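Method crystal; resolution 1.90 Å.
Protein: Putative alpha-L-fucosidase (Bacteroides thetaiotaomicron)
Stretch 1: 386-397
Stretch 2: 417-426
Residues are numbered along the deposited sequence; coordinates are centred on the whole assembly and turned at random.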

# COMPACT_ATOMS: atom_id res chain seq x y z
N VAL A 386 -16.47 6.37 -4.53
CA VAL A 386 -15.91 7.28 -5.52
C VAL A 386 -14.99 8.24 -4.78
O VAL A 386 -15.39 9.26 -4.33
CB VAL A 386 -17.05 8.08 -6.30
CG1 VAL A 386 -16.44 9.02 -7.35
CG2 VAL A 386 -18.02 7.08 -6.98
N ILE A 387 -13.72 7.90 -4.67
CA ILE A 387 -12.85 8.61 -3.75
C ILE A 387 -12.48 10.02 -4.11
O ILE A 387 -12.19 10.83 -3.25
CB ILE A 387 -11.59 7.77 -3.37
CG1 ILE A 387 -10.74 7.45 -4.59
CG2 ILE A 387 -12.02 6.56 -2.61
CD1 ILE A 387 -9.39 6.69 -4.22
N GLU A 388 -12.51 10.31 -5.40
CA GLU A 388 -12.34 11.70 -5.88
C GLU A 388 -13.37 12.64 -5.23
O GLU A 388 -13.16 13.85 -5.14
CB GLU A 388 -12.51 11.76 -7.41
CG GLU A 388 -11.46 11.02 -8.19
CD GLU A 388 -11.81 9.55 -8.46
OE1 GLU A 388 -12.77 9.00 -7.85
OE2 GLU A 388 -11.12 8.95 -9.31
N LEU A 389 -14.45 12.05 -4.75
CA LEU A 389 -15.58 12.84 -4.25
C LEU A 389 -15.57 12.89 -2.73
O LEU A 389 -16.41 13.51 -2.09
CB LEU A 389 -16.92 12.28 -4.75
CG LEU A 389 -17.21 12.55 -6.23
CD1 LEU A 389 -18.58 12.06 -6.64
CD2 LEU A 389 -17.02 14.05 -6.54
N GLY A 390 -14.58 12.22 -2.15
CA GLY A 390 -14.34 12.30 -0.69
C GLY A 390 -14.91 11.16 0.09
O GLY A 390 -15.57 10.31 -0.47
N HIS A 391 -14.56 11.09 1.38
CA HIS A 391 -15.23 10.19 2.30
C HIS A 391 -16.64 10.78 2.54
O HIS A 391 -16.82 11.79 3.24
CB HIS A 391 -14.54 10.05 3.66
CG HIS A 391 -13.41 9.05 3.68
ND1 HIS A 391 -13.60 7.68 3.60
CD2 HIS A 391 -12.08 9.23 3.89
CE1 HIS A 391 -12.43 7.06 3.70
NE2 HIS A 391 -11.49 7.98 3.87
N ARG A 392 -17.62 10.08 2.00
CA ARG A 392 -19.02 10.59 2.04
C ARG A 392 -19.86 9.81 3.00
O ARG A 392 -20.48 10.35 3.88
CB ARG A 392 -19.63 10.51 0.63
CG ARG A 392 -18.86 11.32 -0.35
CD ARG A 392 -19.36 11.15 -1.76
NE ARG A 392 -20.55 11.94 -2.03
CZ ARG A 392 -20.57 13.23 -2.32
NH1 ARG A 392 -21.73 13.82 -2.53
NH2 ARG A 392 -19.46 13.95 -2.36
N THR A 393 -19.91 8.52 2.78
CA THR A 393 -20.62 7.58 3.69
C THR A 393 -19.80 7.29 4.94
O THR A 393 -18.57 7.11 4.89
CB THR A 393 -20.99 6.27 2.95
OG1 THR A 393 -21.87 6.63 1.84
CG2 THR A 393 -21.62 5.27 3.89
N THR A 394 -20.50 7.27 6.09
CA THR A 394 -19.86 7.08 7.37
C THR A 394 -20.48 6.03 8.25
O THR A 394 -19.96 5.75 9.33
CB THR A 394 -19.77 8.38 8.20
OG1 THR A 394 -21.09 8.91 8.44
CG2 THR A 394 -18.90 9.42 7.51
N LYS A 395 -21.57 5.44 7.79
CA LYS A 395 -22.10 4.26 8.48
C LYS A 395 -22.86 3.42 7.48
O LYS A 395 -23.59 3.97 6.65
CB LYS A 395 -22.98 4.73 9.67
CG LYS A 395 -23.53 3.62 10.51
CD LYS A 395 -24.35 4.19 11.66
CE LYS A 395 -25.14 3.09 12.35
NZ LYS A 395 -26.26 3.70 13.18
N TRP A 396 -22.60 2.13 7.51
CA TRP A 396 -23.24 1.19 6.60
C TRP A 396 -23.33 -0.23 7.14
O TRP A 396 -22.51 -0.69 7.99
CB TRP A 396 -22.57 1.17 5.21
CG TRP A 396 -21.10 0.82 5.22
CD1 TRP A 396 -20.07 1.64 5.53
CD2 TRP A 396 -20.52 -0.44 4.90
NE1 TRP A 396 -18.87 0.97 5.40
CE2 TRP A 396 -19.14 -0.32 5.04
CE3 TRP A 396 -21.05 -1.67 4.52
CZ2 TRP A 396 -18.26 -1.38 4.80
CZ3 TRP A 396 -20.19 -2.72 4.29
CH2 TRP A 396 -18.81 -2.56 4.43
N SER A 397 -24.36 -0.90 6.67
CA SER A 397 -24.61 -2.30 7.04
C SER A 397 -25.13 -3.09 5.86
O SER A 397 -25.64 -2.54 4.90
CB SER A 397 -25.62 -2.43 8.16
OG SER A 397 -25.33 -1.56 9.21
N GLN A 417 -18.12 1.68 9.36
CA GLN A 417 -17.96 3.13 9.22
C GLN A 417 -17.41 3.61 7.87
O GLN A 417 -18.17 4.12 7.04
CB GLN A 417 -17.12 3.65 10.34
CG GLN A 417 -17.75 3.53 11.69
CD GLN A 417 -16.83 4.10 12.75
OE1 GLN A 417 -16.46 5.28 12.73
NE2 GLN A 417 -16.44 3.27 13.64
N ALA A 418 -16.10 3.42 7.65
CA ALA A 418 -15.46 3.84 6.37
C ALA A 418 -15.76 2.91 5.23
O ALA A 418 -15.99 1.71 5.39
CB ALA A 418 -13.91 3.99 6.50
N ILE A 419 -15.72 3.53 4.05
CA ILE A 419 -15.61 2.82 2.82
C ILE A 419 -14.34 3.18 2.09
O ILE A 419 -13.45 2.35 1.94
CB ILE A 419 -16.81 3.04 1.88
CG1 ILE A 419 -18.13 2.59 2.55
CG2 ILE A 419 -16.56 2.20 0.66
CD1 ILE A 419 -19.42 2.88 1.72
N GLY A 420 -14.26 4.41 1.66
CA GLY A 420 -13.15 4.84 0.83
C GLY A 420 -12.91 4.00 -0.42
O GLY A 420 -13.83 3.59 -1.16
N HIS A 421 -11.64 3.70 -0.64
CA HIS A 421 -11.20 3.05 -1.88
C HIS A 421 -11.76 1.69 -2.04
O HIS A 421 -12.19 1.26 -3.12
CB HIS A 421 -9.62 2.98 -1.95
CG HIS A 421 -9.12 2.32 -3.18
ND1 HIS A 421 -8.46 1.11 -3.15
CD2 HIS A 421 -9.20 2.68 -4.49
CE1 HIS A 421 -8.13 0.77 -4.39
NE2 HIS A 421 -8.56 1.71 -5.21
N LYS A 422 -11.75 0.98 -0.95
CA LYS A 422 -12.19 -0.41 -0.94
C LYS A 422 -12.33 -0.83 0.51
O LYS A 422 -11.54 -0.43 1.36
CB LYS A 422 -11.17 -1.32 -1.62
CG LYS A 422 -11.67 -2.75 -1.87
CD LYS A 422 -10.49 -3.67 -2.41
CE LYS A 422 -9.90 -3.09 -3.61
NZ LYS A 422 -10.60 -3.50 -4.89
N TRP A 423 -13.42 -1.56 0.79
CA TRP A 423 -13.60 -2.17 2.08
C TRP A 423 -14.11 -3.57 1.85
O TRP A 423 -15.11 -3.78 1.14
CB TRP A 423 -14.54 -1.36 3.00
CG TRP A 423 -14.17 -1.62 4.41
CD1 TRP A 423 -14.52 -2.70 5.16
CD2 TRP A 423 -13.27 -0.86 5.18
NE1 TRP A 423 -13.92 -2.63 6.41
CE2 TRP A 423 -13.14 -1.50 6.44
CE3 TRP A 423 -12.55 0.30 4.94
CZ2 TRP A 423 -12.31 -1.02 7.43
CZ3 TRP A 423 -11.74 0.82 6.00
CH2 TRP A 423 -11.62 0.14 7.18
N ILE A 424 -13.37 -4.54 2.39
CA ILE A 424 -13.78 -5.96 2.29
C ILE A 424 -14.26 -6.44 3.62
O ILE A 424 -13.70 -6.09 4.66
CB ILE A 424 -12.57 -6.84 1.84
CG1 ILE A 424 -12.13 -6.46 0.40
CG2 ILE A 424 -12.89 -8.38 2.02
CD1 ILE A 424 -10.76 -7.04 -0.01
N VAL A 425 -15.29 -7.25 3.59
CA VAL A 425 -15.74 -7.93 4.81
C VAL A 425 -15.80 -9.42 4.52
O VAL A 425 -16.24 -9.85 3.45
CB VAL A 425 -17.11 -7.39 5.31
CG1 VAL A 425 -17.71 -8.37 6.35
CG2 VAL A 425 -16.91 -5.98 5.91
N ARG A 426 -15.26 -10.19 5.45
CA ARG A 426 -15.38 -11.63 5.41
C ARG A 426 -16.32 -12.05 6.54
O ARG A 426 -16.37 -11.44 7.62
CB ARG A 426 -14.02 -12.31 5.60
CG ARG A 426 -13.02 -12.08 4.49
CD ARG A 426 -11.75 -12.73 4.84
NE ARG A 426 -11.08 -11.87 5.80
CZ ARG A 426 -9.91 -12.15 6.34
NH1 ARG A 426 -9.28 -13.27 5.97
NH2 ARG A 426 -9.36 -11.29 7.21
O HOH W 1 -16.11 6.50 3.50
O HOH W 2 -18.34 7.29 11.35

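This is a mostly buried, largely apolar contact centred on the indole of W396, with one direct hydrogen bond and two water bridges supplying its polar links.

W396 gives up more surface to the other stretch than any other residue here, 111 Å² of it. Its CA-to-CB bond points sideways, but with chi1 at 59° (p) the ring comes nearer to stretch 2. W396 NE1 donates to A418 O at 3.0 Å, with an N-H...O angle of 161°. This is the only direct hydrogen bond between the stretches, and it satisfies the indole nitrogen in a buried setting. The acceptor lies near the ring plane, as a bond from NE1 requires.

Much of the rest of the indole packs against apolar side chains, though W396 CD1 also lies 3.5 Å from Q417 O, at the ring edge. I419 CD1 sits over one face, 4.2 Å from the centroid of the five-membered ring of W396 and 18° off the ring normal. This is a CH-pi contact. The six-membered ring of W396 turns its edge toward the face of W423 in an offset edge-to-face pair. The planes meet at 75°, and W396 CZ2 comes within 4.0 Å of W423 CD1. Beyond it, W396 CH2 reaches V425 CG2 at 4.2 Å. I419 CD1 also touches T393 CG2, at 3.9 Å.

Around T394 and Q417 the backbones run close without a direct hydrogen bond. T394 O and Q417 O are 3.3 Å apart, and both are acceptors. Two CA-H...O contacts accompany this approach: T394 CA to Q417 O at 3.4 Å, and Q417 CA to T394 O at 3.3 Å. Water 2 adds a bridge. It donates to T394 O at 3.0 Å and to Q417 OE1 at 3.1 Å.

Water 1 makes the second link. It donates to T393 O at 2.9 Å and accepts from I419 N at 3.0 Å. It is also hydrogen-bonded to H391 ND1 at 2.8 Å. The other ring nitrogen of H391 is bonded elsewhere in the structure.

G420 lies close to this histidine, with H391 CE1 3.7 Å from G420 CA. An ideal CB on G420 would stand 3.1 Å from H391 CE1, which is tight. The positive phi of 54° also favours glycine.

I387 closes the contact at the other end. Its side chain points toward stretch 2, and I387 CG2 lies 3.5 Å from both G420 C and H421 N. I387 CD1 meets H421 CD2 at 4.0 Å.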